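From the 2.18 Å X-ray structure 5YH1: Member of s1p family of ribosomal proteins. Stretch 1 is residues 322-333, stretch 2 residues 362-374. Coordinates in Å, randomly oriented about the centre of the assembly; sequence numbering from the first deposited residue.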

# COMPACT_ATOMS: atom_id res chain seq x y z
N ASN A 322 18.68 -21.55 37.49
CA ASN A 322 18.02 -22.82 37.18
C ASN A 322 18.61 -23.58 35.98
O ASN A 322 18.17 -24.69 35.66
CB ASN A 322 16.51 -22.64 37.03
CG ASN A 322 16.14 -21.62 35.96
OD1 ASN A 322 16.98 -21.18 35.17
ND2 ASN A 322 14.86 -21.24 35.93
N GLY A 323 19.59 -22.98 35.31
CA GLY A 323 20.24 -23.60 34.16
C GLY A 323 19.76 -23.12 32.80
O GLY A 323 20.33 -23.50 31.78
N ILE A 324 18.74 -22.27 32.78
CA ILE A 324 18.22 -21.76 31.52
C ILE A 324 19.16 -20.72 30.92
O ILE A 324 19.65 -19.84 31.62
CB ILE A 324 16.82 -21.16 31.70
CG1 ILE A 324 15.84 -22.28 32.01
CG2 ILE A 324 16.39 -20.38 30.45
CD1 ILE A 324 14.47 -21.81 32.44
N ARG A 325 19.45 -20.86 29.63
CA ARG A 325 20.19 -19.84 28.89
C ARG A 325 19.16 -18.87 28.28
O ARG A 325 18.40 -19.24 27.38
CB ARG A 325 21.08 -20.44 27.80
CG ARG A 325 21.86 -19.40 26.99
CD ARG A 325 22.80 -20.07 25.99
NE ARG A 325 23.88 -20.77 26.67
CZ ARG A 325 24.94 -20.17 27.21
NH1 ARG A 325 25.08 -18.85 27.14
NH2 ARG A 325 25.86 -20.90 27.82
N PHE A 326 19.15 -17.64 28.80
CA PHE A 326 18.18 -16.61 28.40
C PHE A 326 18.89 -15.55 27.55
O PHE A 326 19.80 -14.87 28.04
CB PHE A 326 17.60 -15.99 29.68
CG PHE A 326 16.54 -14.93 29.45
CD1 PHE A 326 15.54 -15.11 28.52
CD2 PHE A 326 16.52 -13.79 30.24
CE1 PHE A 326 14.55 -14.14 28.35
CE2 PHE A 326 15.54 -12.82 30.08
CZ PHE A 326 14.55 -13.00 29.13
N ASN A 327 18.48 -15.41 26.29
CA ASN A 327 19.06 -14.45 25.36
C ASN A 327 18.08 -13.31 25.09
O ASN A 327 16.90 -13.55 24.85
CB ASN A 327 19.39 -15.11 24.02
CG ASN A 327 20.18 -16.39 24.16
OD1 ASN A 327 21.13 -16.48 24.94
ND2 ASN A 327 19.82 -17.40 23.38
N THR A 328 18.58 -12.07 25.11
CA THR A 328 17.74 -10.91 24.80
C THR A 328 18.41 -10.04 23.76
O THR A 328 19.64 -9.89 23.75
CB THR A 328 17.45 -10.06 26.05
OG1 THR A 328 18.69 -9.62 26.60
CG2 THR A 328 16.70 -10.87 27.08
N ILE A 329 17.60 -9.49 22.86
CA ILE A 329 18.09 -8.62 21.81
C ILE A 329 17.03 -7.58 21.46
O ILE A 329 15.87 -7.90 21.21
CB ILE A 329 18.52 -9.41 20.55
CG1 ILE A 329 18.92 -8.49 19.40
CG2 ILE A 329 17.43 -10.36 20.08
CD1 ILE A 329 20.17 -7.68 19.68
N ASP A 330 17.45 -6.32 21.48
CA ASP A 330 16.61 -5.19 21.09
C ASP A 330 16.69 -5.04 19.57
O ASP A 330 17.64 -4.45 19.05
CB ASP A 330 17.10 -3.93 21.79
CG ASP A 330 16.20 -2.72 21.52
OD1 ASP A 330 15.57 -2.65 20.44
OD2 ASP A 330 16.16 -1.84 22.41
N VAL A 331 15.70 -5.59 18.88
CA VAL A 331 15.69 -5.55 17.42
C VAL A 331 15.16 -4.24 16.83
O VAL A 331 15.12 -4.10 15.62
CB VAL A 331 14.96 -6.76 16.79
CG1 VAL A 331 15.64 -8.06 17.21
CG2 VAL A 331 13.48 -6.79 17.17
N GLU A 332 14.75 -3.28 17.66
CA GLU A 332 14.51 -1.93 17.17
C GLU A 332 15.84 -1.17 17.09
O GLU A 332 16.13 -0.56 16.07
CB GLU A 332 13.53 -1.17 18.07
CG GLU A 332 12.90 0.08 17.45
CD GLU A 332 11.93 -0.19 16.28
OE1 GLU A 332 11.54 0.79 15.62
OE2 GLU A 332 11.53 -1.36 16.02
N LEU A 333 16.65 -1.22 18.15
CA LEU A 333 17.93 -0.50 18.18
C LEU A 333 19.04 -1.14 17.34
O LEU A 333 19.88 -0.43 16.78
CB LEU A 333 18.44 -0.33 19.61
CG LEU A 333 17.64 0.56 20.56
CD1 LEU A 333 18.43 0.75 21.85
CD2 LEU A 333 17.31 1.91 19.94
N SER A 362 19.70 -28.34 25.03
CA SER A 362 20.00 -27.41 26.12
C SER A 362 18.81 -26.44 26.24
O SER A 362 18.15 -26.16 25.25
CB SER A 362 21.32 -26.68 25.88
OG SER A 362 21.16 -25.56 25.02
N PRO A 363 18.51 -25.97 27.46
CA PRO A 363 17.38 -25.05 27.67
C PRO A 363 17.71 -23.63 27.22
O PRO A 363 18.43 -22.90 27.93
CB PRO A 363 17.15 -25.11 29.18
CG PRO A 363 18.50 -25.42 29.74
CD PRO A 363 19.16 -26.32 28.74
N ILE A 364 17.21 -23.25 26.04
CA ILE A 364 17.51 -21.93 25.47
C ILE A 364 16.23 -21.15 25.21
O ILE A 364 15.32 -21.65 24.55
CB ILE A 364 18.28 -22.02 24.13
CG1 ILE A 364 19.57 -22.84 24.30
CG2 ILE A 364 18.62 -20.63 23.62
CD1 ILE A 364 20.26 -23.17 23.00
N LEU A 365 16.19 -19.93 25.72
CA LEU A 365 15.07 -19.01 25.52
C LEU A 365 15.57 -17.71 24.93
O LEU A 365 16.36 -17.01 25.55
CB LEU A 365 14.37 -18.74 26.85
CG LEU A 365 13.03 -18.00 26.75
CD1 LEU A 365 11.98 -18.83 26.03
CD2 LEU A 365 12.54 -17.67 28.15
N THR A 366 15.11 -17.41 23.72
CA THR A 366 15.52 -16.21 23.01
C THR A 366 14.36 -15.23 22.95
O THR A 366 13.29 -15.55 22.45
CB THR A 366 16.03 -16.54 21.60
OG1 THR A 366 17.21 -17.34 21.69
CG2 THR A 366 16.36 -15.26 20.82
N LEU A 367 14.59 -14.03 23.48
CA LEU A 367 13.57 -12.98 23.50
C LEU A 367 14.06 -11.80 22.67
O LEU A 367 15.01 -11.13 23.03
CB LEU A 367 13.35 -12.54 24.94
CG LEU A 367 12.45 -11.33 25.15
CD1 LEU A 367 11.00 -11.72 24.97
CD2 LEU A 367 12.69 -10.75 26.53
N ALA A 368 13.39 -11.56 21.54
CA ALA A 368 13.73 -10.43 20.67
C ALA A 368 12.63 -9.39 20.75
O ALA A 368 11.49 -9.69 20.41
CB ALA A 368 13.89 -10.90 19.24
N TYR A 369 12.95 -8.17 21.18
CA TYR A 369 11.91 -7.17 21.44
C TYR A 369 12.09 -5.86 20.67
O TYR A 369 13.21 -5.43 20.36
CB TYR A 369 11.81 -6.89 22.94
CG TYR A 369 13.07 -6.34 23.57
CD1 TYR A 369 13.31 -4.96 23.62
CD2 TYR A 369 14.01 -7.19 24.14
CE1 TYR A 369 14.46 -4.46 24.21
CE2 TYR A 369 15.16 -6.70 24.74
CZ TYR A 369 15.38 -5.34 24.77
OH TYR A 369 16.52 -4.87 25.36
N GLY A 370 10.96 -5.24 20.37
CA GLY A 370 10.91 -3.87 19.84
C GLY A 370 10.25 -2.94 20.84
O GLY A 370 10.18 -3.27 22.03
N PRO A 371 9.76 -1.78 20.38
CA PRO A 371 9.10 -0.83 21.29
C PRO A 371 7.88 -1.42 21.99
O PRO A 371 7.67 -1.16 23.17
CB PRO A 371 8.64 0.31 20.36
CG PRO A 371 9.41 0.14 19.09
CD PRO A 371 9.69 -1.33 18.98
N ASP A 372 7.09 -2.20 21.25
CA ASP A 372 5.77 -2.65 21.70
C ASP A 372 5.46 -4.12 21.37
O ASP A 372 4.29 -4.51 21.32
CB ASP A 372 4.69 -1.73 21.09
CG ASP A 372 4.71 -1.74 19.58
OD1 ASP A 372 5.59 -2.39 18.98
OD2 ASP A 372 3.84 -1.09 18.98
N PHE A 373 6.49 -4.93 21.15
CA PHE A 373 6.31 -6.34 20.89
C PHE A 373 7.55 -7.10 21.33
O PHE A 373 8.60 -6.52 21.57
CB PHE A 373 6.03 -6.61 19.40
CG PHE A 373 7.22 -6.32 18.51
CD1 PHE A 373 8.14 -7.31 18.21
CD2 PHE A 373 7.42 -5.04 18.00
CE1 PHE A 373 9.25 -7.04 17.41
CE2 PHE A 373 8.52 -4.76 17.20
CZ PHE A 373 9.43 -5.77 16.90
N ALA A 374 7.40 -8.41 21.43
CA ALA A 374 8.53 -9.30 21.66
C ALA A 374 8.24 -10.61 20.97
O ALA A 374 7.10 -11.06 20.97
CB ALA A 374 8.77 -9.51 23.15
O HOH W 1 22.41 -23.61 26.85
O HOH W 2 18.83 -6.98 25.23
O HOH W 3 17.18 -2.14 24.80

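The two stretches meet as neighbouring parallel β-strands, joined by a regular backbone hydrogen-bond ladder and reinforced by side-chain packing on both faces of the sheet. The axes of strands 325-330 and 364-369 approach to 4.7 Å, their N-to-C directions differ by 14°, and the contact buries 896 Å² summed over both sides.

The register follows from the hydrogen bonds. Odd-numbered residues of the first strand both give and accept: Arg325 N donates to Pro363 O (2.8 Å) while Arg325 O accepts from Leu365 N (2.8 Å). Asn327 repeats the pattern, with Asn327 N to Leu365 O at 2.8 Å and Leu367 N to Asn327 O at 2.7 Å, both close to linear (175° and 170°). Ile329 continues it, through Ile329 N to Leu367 O (3.1 Å) and Tyr369 N to Ile329 O (2.9 Å). The last rung, Val331 N to Tyr369 O at 2.9 Å, is bent to 136°, just beyond the end of the first strand. Between these rungs, CA-H...O contacts use the same carbonyls; Thr328 CA lies 3.3 Å from Leu367 O, with 153° at the hydrogen.

Side chains alternate between the faces. On the face carrying Phe326, Thr328 and Asp330, Phe326 CD1 lies 4.0 Å from Leu365 CD2, and Phe326 CZ reaches 3.9 Å from Leu367 CD2, so the ring spans two residues of the partner strand. Farther along, Asp330 CA sits over the face of the Tyr369 ring, 4.0 Å from its centroid and 15° off the normal, whereas Thr328 CB lies at the ring's edge. Two waters tie the phenol to the first strand: one links Tyr369 OH (3.1 Å) with Thr328 OG1 (3.0 Å), and another lies 2.9 Å from Tyr369 OH and donates to Asp330 OD2 at 2.6 Å.

The opposite face holds the direct side-chain hydrogen bond of the contact: Asn327 ND2 donates to Thr366 OG1 at 3.1 Å and 169°. Nearby packing is apolar, with Ile329 CG2 3.7 Å and Val331 CG1 3.9 Å from Ala368 CB. A further water accepts from Arg325 NE (3.2 Å) and donates to Ser362 OG (3.0 Å).

Beyond the ladder, Val331 CG2 meets Phe373 CZ at 4.2 Å. Asp330 OD1 accepts from Leu333 N (2.9 Å) and Glu332 N (3.0 Å), bracing the turn that follows the strand. At Gly370, a CB would come within 2.3 Å of Phe373 CE2, a clash that the absence of a side chain avoids.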